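Local coordinates for protein mediator of RNA polymerase II transcription subunit 6 (Schizosaccharomyces pombe, PDB 4H61) that serves as a subunit of Mediator, the coactivator complex that relays signals from gene-specific regulators to the basal RNA polymerase II machinery, at residues Ala113-Ala116 with Tyr117-Ala121; Asn44-Leu47 with Lys48-Gln52; Pro14-Val17 with Gln18-Gly22. One frame throughout, in Å; residues are numbered along the deposited sequence.

Contact 1 (Ala113-Ala116 with Tyr117-Ala121)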
ATOM      1  N   ALA A 113       2.836   8.467   8.157  1.00110.93           N
ATOM      2  CA  ALA A 113       3.884   9.442   7.919  1.00110.04           C
ATOM      3  C   ALA A 113       3.203  10.789   7.972  1.00103.07           C
ATOM      4  O   ALA A 113       1.974  10.854   7.901  1.00110.71           O
ATOM      5  CB  ALA A 113       4.492   9.215   6.553  1.00114.69           C
ATOM      6  N   PRO A 114       3.981  11.870   8.108  1.00123.54           N
ATOM      7  CA  PRO A 114       3.379  13.205   8.027  1.00128.29           C
ATOM      8  C   PRO A 114       2.623  13.401   6.709  1.00128.05           C
ATOM      9  O   PRO A 114       2.925  12.750   5.703  1.00116.30           O
ATOM     10  CB  PRO A 114       4.592  14.136   8.085  1.00127.88           C
ATOM     11  CG  PRO A 114       5.600  13.372   8.854  1.00119.94           C
ATOM     12  CD  PRO A 114       5.405  11.929   8.478  1.00115.31           C
ATOM     13  N   ASN A 115       1.643  14.296   6.728  1.00131.93           N
ATOM     14  CA  ASN A 115       0.776  14.491   5.580  1.00129.22           C
ATOM     15  C   ASN A 115       1.555  14.919   4.335  1.00132.45           C
ATOM     16  O   ASN A 115       1.164  14.613   3.201  1.00129.16           O
ATOM     17  CB  ASN A 115      -0.329  15.493   5.918  1.00130.02           C
ATOM     18  CG  ASN A 115      -1.201  15.816   4.729  1.00143.26           C
ATOM     19  OD1 ASN A 115      -2.079  15.036   4.358  1.00148.23           O
ATOM     20  ND2 ASN A 115      -0.957  16.968   4.113  1.00148.63           N
ATOM     21  N   ALA A 116       2.675  15.601   4.557  1.00131.82           N
ATOM     22  CA  ALA A 116       3.490  16.129   3.468  1.00123.75           C
ATOM     23  C   ALA A 116       3.900  15.051   2.474  1.00125.89           C
ATOM     24  O   ALA A 116       4.003  15.312   1.271  1.00126.01           O
ATOM     25  CB  ALA A 116       4.718  16.831   4.017  1.00116.74           C
ATOM     26  N   TYR A 117       4.138  13.843   2.975  1.00127.62           N
ATOM     27  CA  TYR A 117       4.512  12.732   2.103  1.00129.62           C
ATOM     28  C   TYR A 117       3.397  12.381   1.124  1.00133.34           C
ATOM     29  O   TYR A 117       3.653  12.161  -0.063  1.00133.37           O
ATOM     30  CB  TYR A 117       4.962  11.514   2.916  1.00130.88           C
ATOM     31  CG  TYR A 117       6.304  11.744   3.569  1.00142.19           C
ATOM     32  CD1 TYR A 117       6.397  12.358   4.816  1.00149.75           C
ATOM     33  CD2 TYR A 117       7.480  11.384   2.922  1.00143.49           C
ATOM     34  CE1 TYR A 117       7.626  12.586   5.407  1.00153.07           C
ATOM     35  CE2 TYR A 117       8.712  11.609   3.504  1.00148.12           C
ATOM     36  CZ  TYR A 117       8.780  12.210   4.744  1.00154.74           C
ATOM     37  OH  TYR A 117      10.008  12.435   5.319  1.00161.24           O
ATOM     38  N   THR A 118       2.161  12.351   1.617  1.00133.71           N
ATOM     39  CA  THR A 118       1.013  12.165   0.744  1.00129.61           C
ATOM     40  C   THR A 118       0.953  13.303  -0.283  1.00128.39           C
ATOM     41  O   THR A 118       0.756  13.060  -1.479  1.00125.44           O
ATOM     42  CB  THR A 118      -0.310  12.069   1.537  1.00128.92           C
ATOM     43  OG1 THR A 118      -0.250  10.962   2.445  1.00129.66           O
ATOM     44  CG2 THR A 118      -1.486  11.861   0.596  1.00125.03           C
ATOM     45  N   LEU A 119       1.156  14.535   0.185  1.00127.81           N
ATOM     46  CA  LEU A 119       1.173  15.698  -0.704  1.00130.30           C
ATOM     47  C   LEU A 119       2.203  15.545  -1.819  1.00129.58           C
ATOM     48  O   LEU A 119       1.919  15.830  -2.985  1.00130.97           O
ATOM     49  CB  LEU A 119       1.424  16.989   0.079  1.00135.02           C
ATOM     50  CG  LEU A 119       0.234  17.460   0.922  1.00150.84           C
ATOM     51  CD1 LEU A 119       0.551  18.749   1.672  1.00156.23           C
ATOM     52  CD2 LEU A 119      -1.014  17.629   0.055  1.00155.86           C
ATOM     53  N   LEU A 120       3.391  15.076  -1.460  1.00125.81           N
ATOM     54  CA  LEU A 120       4.453  14.873  -2.435  1.00121.56           C
ATOM     55  C   LEU A 120       4.052  13.821  -3.451  1.00123.29           C
ATOM     56  O   LEU A 120       4.252  13.999  -4.663  1.00122.57           O
ATOM     57  CB  LEU A 120       5.750  14.473  -1.738  1.00119.20           C
ATOM     58  CG  LEU A 120       6.388  15.658  -1.006  1.00122.14           C
ATOM     59  CD1 LEU A 120       7.696  15.272  -0.318  1.00119.19           C
ATOM     60  CD2 LEU A 120       6.578  16.829  -1.969  1.00109.29           C
ATOM     61  N   ALA A 121       3.478  12.734  -2.940  1.00117.28           N
ATOM     62  CA  ALA A 121       2.982  11.649  -3.776  1.00112.82           C
ATOM     63  C   ALA A 121       1.996  12.149  -4.824  1.00115.72           C
ATOM     64  O   ALA A 121       2.213  11.948  -6.021  1.00123.43           O
ATOM     65  CB  ALA A 121       2.348  10.578  -2.924  1.00117.48           C
TER
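Pro114 and Tyr117 run alongside each other in the same direction, where the chain turns into the helix 115-135. The pyrrolidine ring comes alongside the CD1-CE1 bond of the phenol: CD of Pro114 sits 3.8 Å from CD1 of Tyr117, and equally near its CE1. With CG of Tyr117 anti to its own carbonyl carbon (chi1 -71°), the ring is swung back over the residues that precede the helix. Ala113 adds a smaller apolar touch, its CB 4.1 Å from CD1 of Tyr117. The carbonyl oxygen of Pro114 lies at the edge of the tyrosine ring, in its plane, and also accepts the backbone N-H of Tyr117 at 3.2 Å from N to O.

One turn apart on the exposed surface, the amide of Asn115 lies across the isobutyl group of Leu119. ND2 of Asn115 rests 3.4 Å from CD1 of Leu119, a contact of an amide with a methyl, while their backbones are joined by Leu119 N to Asn115 O at 3.0 Å. Proline, which has no N-H to offer, suits a place just before a helix.

Beyond these residues, Tyr117 meets Phe104 edge-to-face, and Ala113 pairs through its backbone with Val102. The arrangement is that of a strand-to-helix junction, in which an antiparallel sheet hands the chain to the long C-terminal helix and a tyrosine of the first turn folds back onto the connection.

Contact 2 (Asn44-Leu47 with Lys48-Gln52)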
ATOM      1  N   ASN A  44      -6.782  -5.263  -1.856  1.00100.86           N
ATOM      2  CA  ASN A  44      -5.810  -6.156  -1.230  1.00100.45           C
ATOM      3  C   ASN A  44      -6.484  -7.344  -0.541  1.00105.54           C
ATOM      4  O   ASN A  44      -6.129  -8.508  -0.769  1.00110.12           O
ATOM      5  CB  ASN A  44      -4.961  -5.385  -0.211  1.00 94.23           C
ATOM      6  CG  ASN A  44      -4.058  -4.336  -0.864  1.00102.33           C
ATOM      7  OD1 ASN A  44      -4.518  -3.257  -1.257  1.00103.90           O
ATOM      8  ND2 ASN A  44      -2.766  -4.643  -0.966  1.00 96.38           N
ATOM      9  N   GLU A  45      -7.470  -7.036   0.291  1.00100.91           N
ATOM     10  CA  GLU A  45      -8.164  -8.055   1.059  1.00107.33           C
ATOM     11  C   GLU A  45      -8.968  -8.984   0.152  1.00110.81           C
ATOM     12  O   GLU A  45      -9.024 -10.202   0.369  1.00112.35           O
ATOM     13  CB  GLU A  45      -9.079  -7.396   2.102  1.00101.26           C
ATOM     14  CG  GLU A  45      -9.906  -8.364   2.920  1.00100.11           C
ATOM     15  CD  GLU A  45      -9.078  -9.203   3.877  1.00112.36           C
ATOM     16  OE1 GLU A  45      -7.843  -8.995   3.959  1.00107.42           O
ATOM     17  OE2 GLU A  45      -9.675 -10.076   4.554  1.00124.13           O
ATOM     18  N   MET A  46      -9.586  -8.400  -0.869  1.00106.17           N
ATOM     19  CA  MET A  46     -10.425  -9.167  -1.772  1.00103.42           C
ATOM     20  C   MET A  46      -9.559 -10.217  -2.442  1.00108.51           C
ATOM     21  O   MET A  46      -9.938 -11.388  -2.536  1.00109.27           O
ATOM     22  CB  MET A  46     -11.078  -8.254  -2.806  1.00 99.66           C
ATOM     23  CG  MET A  46     -11.984  -8.982  -3.796  1.00109.44           C
ATOM     24  SD  MET A  46     -11.116  -9.656  -5.243  1.00131.81           S
ATOM     25  CE  MET A  46     -12.487 -10.452  -6.085  1.00144.35           C
ATOM     26  N   LEU A  47      -8.381  -9.786  -2.880  1.00107.88           N
ATOM     27  CA  LEU A  47      -7.406 -10.677  -3.492  1.00105.04           C
ATOM     28  C   LEU A  47      -6.917 -11.750  -2.524  1.00112.43           C
ATOM     29  O   LEU A  47      -6.759 -12.901  -2.924  1.00121.55           O
ATOM     30  CB  LEU A  47      -6.228  -9.879  -4.041  1.00100.14           C
ATOM     31  CG  LEU A  47      -6.494  -9.162  -5.369  1.00110.03           C
ATOM     32  CD1 LEU A  47      -5.374  -8.189  -5.735  1.00110.39           C
ATOM     33  CD2 LEU A  47      -6.682 -10.179  -6.475  1.00110.63           C
ATOM     34  N   LYS A  48      -6.683 -11.384  -1.260  1.00108.61           N
ATOM     35  CA  LYS A  48      -6.171 -12.356  -0.293  1.00107.60           C
ATOM     36  C   LYS A  48      -7.134 -13.526  -0.203  1.00114.82           C
ATOM     37  O   LYS A  48      -6.724 -14.684  -0.113  1.00122.77           O
ATOM     38  CB  LYS A  48      -5.965 -11.743   1.100  1.00107.23           C
ATOM     39  CG  LYS A  48      -5.402 -12.737   2.139  1.00112.28           C
ATOM     40  CD  LYS A  48      -5.347 -12.175   3.569  1.00120.28           C
ATOM     41  CE  LYS A  48      -6.682 -12.366   4.309  1.00139.02           C
ATOM     42  NZ  LYS A  48      -6.779 -11.638   5.632  1.00145.69           N
ATOM     43  N   MET A  49      -8.423 -13.217  -0.265  1.00112.49           N
ATOM     44  CA  MET A  49      -9.444 -14.230  -0.058  1.00116.54           C
ATOM     45  C   MET A  49      -9.755 -15.070  -1.292  1.00123.27           C
ATOM     46  O   MET A  49     -10.065 -16.253  -1.161  1.00128.97           O
ATOM     47  CB  MET A  49     -10.707 -13.600   0.522  1.00112.61           C
ATOM     48  CG  MET A  49     -10.453 -12.917   1.852  1.00114.62           C
ATOM     49  SD  MET A  49     -10.557 -14.029   3.275  1.00122.12           S
ATOM     50  CE  MET A  49      -8.958 -14.825   3.283  1.00237.22           C
ATOM     51  N   GLN A  50      -9.673 -14.478  -2.481  1.00120.50           N
ATOM     52  CA  GLN A  50      -9.832 -15.270  -3.689  1.00129.07           C
ATOM     53  C   GLN A  50      -8.709 -16.298  -3.724  1.00131.11           C
ATOM     54  O   GLN A  50      -8.915 -17.452  -4.098  1.00131.25           O
ATOM     55  CB  GLN A  50      -9.809 -14.400  -4.949  1.00136.37           C
ATOM     56  CG  GLN A  50     -11.095 -13.618  -5.196  1.00144.99           C
ATOM     57  CD  GLN A  50     -12.295 -14.505  -5.499  1.00153.32           C
ATOM     58  OE1 GLN A  50     -12.178 -15.507  -6.204  1.00156.72           O
ATOM     59  NE2 GLN A  50     -13.458 -14.135  -4.965  1.00153.69           N
ATOM     60  N   SER A  51      -7.526 -15.869  -3.293  1.00128.53           N
ATOM     61  CA  SER A  51      -6.340 -16.712  -3.322  1.00129.57           C
ATOM     62  C   SER A  51      -6.462 -17.897  -2.368  1.00129.75           C
ATOM     63  O   SER A  51      -6.195 -19.040  -2.740  1.00131.42           O
ATOM     64  CB  SER A  51      -5.099 -15.889  -2.985  1.00128.82           C
ATOM     65  OG  SER A  51      -3.934 -16.683  -3.097  1.00136.07           O
ATOM     66  N   GLN A  52      -6.870 -17.616  -1.135  1.00123.09           N
ATOM     67  CA  GLN A  52      -7.023 -18.655  -0.129  1.00126.95           C
ATOM     68  C   GLN A  52      -8.164 -19.613  -0.465  1.00134.34           C
ATOM     69  O   GLN A  52      -8.017 -20.835  -0.370  1.00136.22           O
ATOM     70  CB  GLN A  52      -7.258 -18.030   1.242  1.00122.41           C
ATOM     71  CG  GLN A  52      -6.080 -17.245   1.762  1.00124.01           C
ATOM     72  CD  GLN A  52      -6.258 -16.838   3.203  1.00125.13           C
ATOM     73  OE1 GLN A  52      -7.215 -17.244   3.857  1.00124.82           O
ATOM     74  NE2 GLN A  52      -5.334 -16.034   3.713  1.00130.97           N
TER
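Glu45 and Lys48, three residues apart on the helix 43-53, bring opposite charges together at the ends of their side chains, outside the helix. The lysine can be followed outward from the helix. Its CB lies 3.5 Å from the carbonyl oxygen of Glu45. CG is anti to the backbone N (chi1 -179°), and the chain stays extended until the bend at chi3 (86°) turns its end toward the glutamate. CD passes OE1 of Glu45 at 4.1 Å, and CE comes within 3.6 Å of the same oxygen. At the tip, NZ stands 3.3 Å from OE1 of Glu45 and slightly farther from OE2, a salt bridge whose two hydrogen bonds are both weak. The carboxylate meets it through a bend of its own at chi2, and OE1 is hydrogen-bonded as well to the hydroxyl of Tyr38.

One turn along, Met46 and Gln50 make an apolar contact: the methyl CE of Met46 lies 3.6 Å from CG of Gln50. Flexible, unbranched chains suit this exposed side. Leu47 instead packs on Leu61 and Leu65 of the helix 61-66, where a branched apolar residue is fitting. Beneath the side chains run regular backbone bonds such as Gln50 N to Met46 O at 3.1 Å.

Were Glu45 an alanine, the ammonium of Lys48 would probably lose its mate here, and the hydroxyl of Tyr38 its carboxylate partner. The chemistry implies a modest electrostatic tie: the charges are likely to steady each other, but the long, paired bonds suggest that the lysine end is held loosely, while the link to Tyr38 connects the glutamate to the chain preceding the helix.

Contact 3 (Pro14-Val17 with Gln18-Gly22)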
ATOM      1  N   PRO A  14       5.829  -7.834  17.616  1.00137.09           N
ATOM      2  CA  PRO A  14       7.085  -8.606  17.566  1.00138.15           C
ATOM      3  C   PRO A  14       6.874 -10.117  17.456  1.00142.16           C
ATOM      4  O   PRO A  14       7.701 -10.810  16.859  1.00137.80           O
ATOM      5  CB  PRO A  14       7.752  -8.277  18.905  1.00133.19           C
ATOM      6  CG  PRO A  14       7.166  -6.980  19.324  1.00133.92           C
ATOM      7  CD  PRO A  14       5.749  -6.994  18.825  1.00136.22           C
ATOM      8  N   GLU A  15       5.775 -10.611  18.021  1.00150.93           N
ATOM      9  CA  GLU A  15       5.486 -12.044  18.044  1.00158.45           C
ATOM     10  C   GLU A  15       5.149 -12.591  16.659  1.00150.66           C
ATOM     11  O   GLU A  15       5.231 -13.794  16.420  1.00152.21           O
ATOM     12  CB  GLU A  15       4.361 -12.360  19.043  1.00169.80           C
ATOM     13  CG  GLU A  15       3.042 -11.611  18.803  1.00179.46           C
ATOM     14  CD  GLU A  15       2.999 -10.221  19.442  1.00188.69           C
ATOM     15  OE1 GLU A  15       4.069  -9.598  19.608  1.00191.70           O
ATOM     16  OE2 GLU A  15       1.887  -9.748  19.777  1.00190.70           O
ATOM     17  N   TRP A  16       4.767 -11.701  15.749  1.00144.38           N
ATOM     18  CA  TRP A  16       4.492 -12.083  14.369  1.00139.64           C
ATOM     19  C   TRP A  16       5.799 -12.081  13.582  1.00141.95           C
ATOM     20  O   TRP A  16       6.055 -12.969  12.766  1.00139.54           O
ATOM     21  CB  TRP A  16       3.492 -11.106  13.748  1.00130.48           C
ATOM     22  CG  TRP A  16       2.945 -11.509  12.407  1.00130.89           C
ATOM     23  CD1 TRP A  16       1.755 -12.130  12.163  1.00132.48           C
ATOM     24  CD2 TRP A  16       3.550 -11.289  11.123  1.00133.26           C
ATOM     25  NE1 TRP A  16       1.585 -12.320  10.809  1.00133.49           N
ATOM     26  CE2 TRP A  16       2.672 -11.811  10.151  1.00134.58           C
ATOM     27  CE3 TRP A  16       4.749 -10.707  10.704  1.00135.05           C
ATOM     28  CZ2 TRP A  16       2.957 -11.769   8.786  1.00137.59           C
ATOM     29  CZ3 TRP A  16       5.032 -10.668   9.346  1.00137.35           C
ATOM     30  CH2 TRP A  16       4.138 -11.195   8.404  1.00137.69           C
ATOM     31  N   VAL A  17       6.627 -11.073  13.844  1.00143.88           N
ATOM     32  CA  VAL A  17       7.902 -10.916  13.161  1.00148.96           C
ATOM     33  C   VAL A  17       8.807 -12.123  13.387  1.00158.74           C
ATOM     34  O   VAL A  17       9.401 -12.646  12.442  1.00159.44           O
ATOM     35  CB  VAL A  17       8.629  -9.636  13.618  1.00150.08           C
ATOM     36  CG1 VAL A  17       9.984  -9.519  12.937  1.00151.90           C
ATOM     37  CG2 VAL A  17       7.773  -8.412  13.325  1.00145.75           C
ATOM     38  N   GLN A  18       8.902 -12.564  14.638  1.00165.34           N
ATOM     39  CA  GLN A  18       9.698 -13.739  14.977  1.00171.48           C
ATOM     40  C   GLN A  18       9.132 -14.990  14.311  1.00168.19           C
ATOM     41  O   GLN A  18       9.877 -15.835  13.819  1.00170.52           O
ATOM     42  CB  GLN A  18       9.767 -13.924  16.493  1.00181.10           C
ATOM     43  CG  GLN A  18      10.652 -12.909  17.204  1.00190.30           C
ATOM     44  CD  GLN A  18      10.647 -13.087  18.714  1.00200.67           C
ATOM     45  OE1 GLN A  18       9.608 -13.376  19.313  1.00202.80           O
ATOM     46  NE2 GLN A  18      11.812 -12.920  19.336  1.00204.75           N
ATOM     47  N   SER A  19       7.807 -15.088  14.285  1.00165.74           N
ATOM     48  CA  SER A  19       7.118 -16.220  13.673  1.00166.70           C
ATOM     49  C   SER A  19       7.378 -16.339  12.166  1.00165.22           C
ATOM     50  O   SER A  19       7.242 -17.421  11.594  1.00167.95           O
ATOM     51  CB  SER A  19       5.612 -16.115  13.943  1.00166.41           C
ATOM     52  OG  SER A  19       4.901 -17.199  13.373  1.00170.51           O
ATOM     53  N   MET A  20       7.758 -15.231  11.532  1.00159.58           N
ATOM     54  CA  MET A  20       7.956 -15.200  10.080  1.00153.26           C
ATOM     55  C   MET A  20       9.423 -15.036   9.668  1.00154.02           C
ATOM     56  O   MET A  20       9.729 -14.905   8.478  1.00153.04           O
ATOM     57  CB  MET A  20       7.115 -14.086   9.450  1.00147.42           C
ATOM     58  CG  MET A  20       5.616 -14.270   9.596  1.00144.54           C
ATOM     59  SD  MET A  20       4.979 -15.602   8.566  1.00156.90           S
ATOM     60  CE  MET A  20       3.238 -15.560   8.990  1.00146.46           C
ATOM     61  N   GLY A  21      10.322 -15.039  10.650  1.00153.73           N
ATOM     62  CA  GLY A  21      11.748 -14.944  10.385  1.00154.47           C
ATOM     63  C   GLY A  21      12.216 -13.559   9.975  1.00153.52           C
ATOM     64  O   GLY A  21      13.170 -13.418   9.204  1.00150.72           O
ATOM     65  N   GLY A  22      11.539 -12.535  10.491  1.00151.98           N
ATOM     66  CA  GLY A  22      11.913 -11.154  10.230  1.00149.31           C
ATOM     67  C   GLY A  22      11.187 -10.546   9.046  1.00146.41           C
ATOM     68  O   GLY A  22      10.656 -11.257   8.189  1.00147.17           O
TER
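Trp16 and Met20, one turn apart, supply the side-chain part of this contact. CG of Met20 stands over one face of the indole, 3.5 Å from the centroid of the six-membered ring of Trp16 and only 7° off its normal, a CH-pi contact. The sulfur is farther off: SD of Met20 is 4.7 Å from that centroid, above the same ring in a Met-aromatic contact, while CE reaches back to CZ2 of Trp16 at 3.8 Å. With CG of Trp16 anti to the backbone N (chi1 -170°), the indole lies along the helix toward Met20, whose chain bends over it. A long, pliable thioether suits a broad flat ring, since it can bend at chi2 and follow the surface. Trp16 also meets the ring of Tyr31 in the helix 28-33.

The apolar remainder is smaller. CG1 of Val17 touches CA of Gly22 at 3.7 Å, where a glycine keeps the backbone close to the valine.

Hydrogen bonds finish the helix. Gln18 N donates to Pro14 O at 3.1 Å. The oxygen of Val17 takes two bonds, from Gly22 N at 2.9 Å and Met20 N at 3.2 Å, which arrive from opposite faces of its carbonyl plane. Gly21 has a positive phi (74°), easy for glycine, and the angles of Gly22 likewise suit a residue without a side chain. With that turn, the Gly22 N to Val17 O bond and the inner one from Gly21 N to Gln18 O make a Schellman motif, the C-terminal cap of the short helix 14-19, with the methionine laid over the indole face beside it.

Overall arrangement
From the N terminus the three contacts come in series, none enclosing or crossing another, and each closes only a turn or so of chain. Contact 3 ends the short helix 14-19 and, through Trp16 and Val17, leans on the helix 28-33. Contact 2 follows in the helix 43-53, which Leu47 joins to the helix 61-66 and Asn44 to the first strand through Phe73. After the four-stranded antiparallel sheet, contact 1 starts the long helix 115-135 and anchors it to the strand 97-106. Contacts 1 and 2 lie on opposite sides of the chain's centre, their centres about 28 Å apart; contacts 2 and 3 come nearest, about 10 Å between closest atoms.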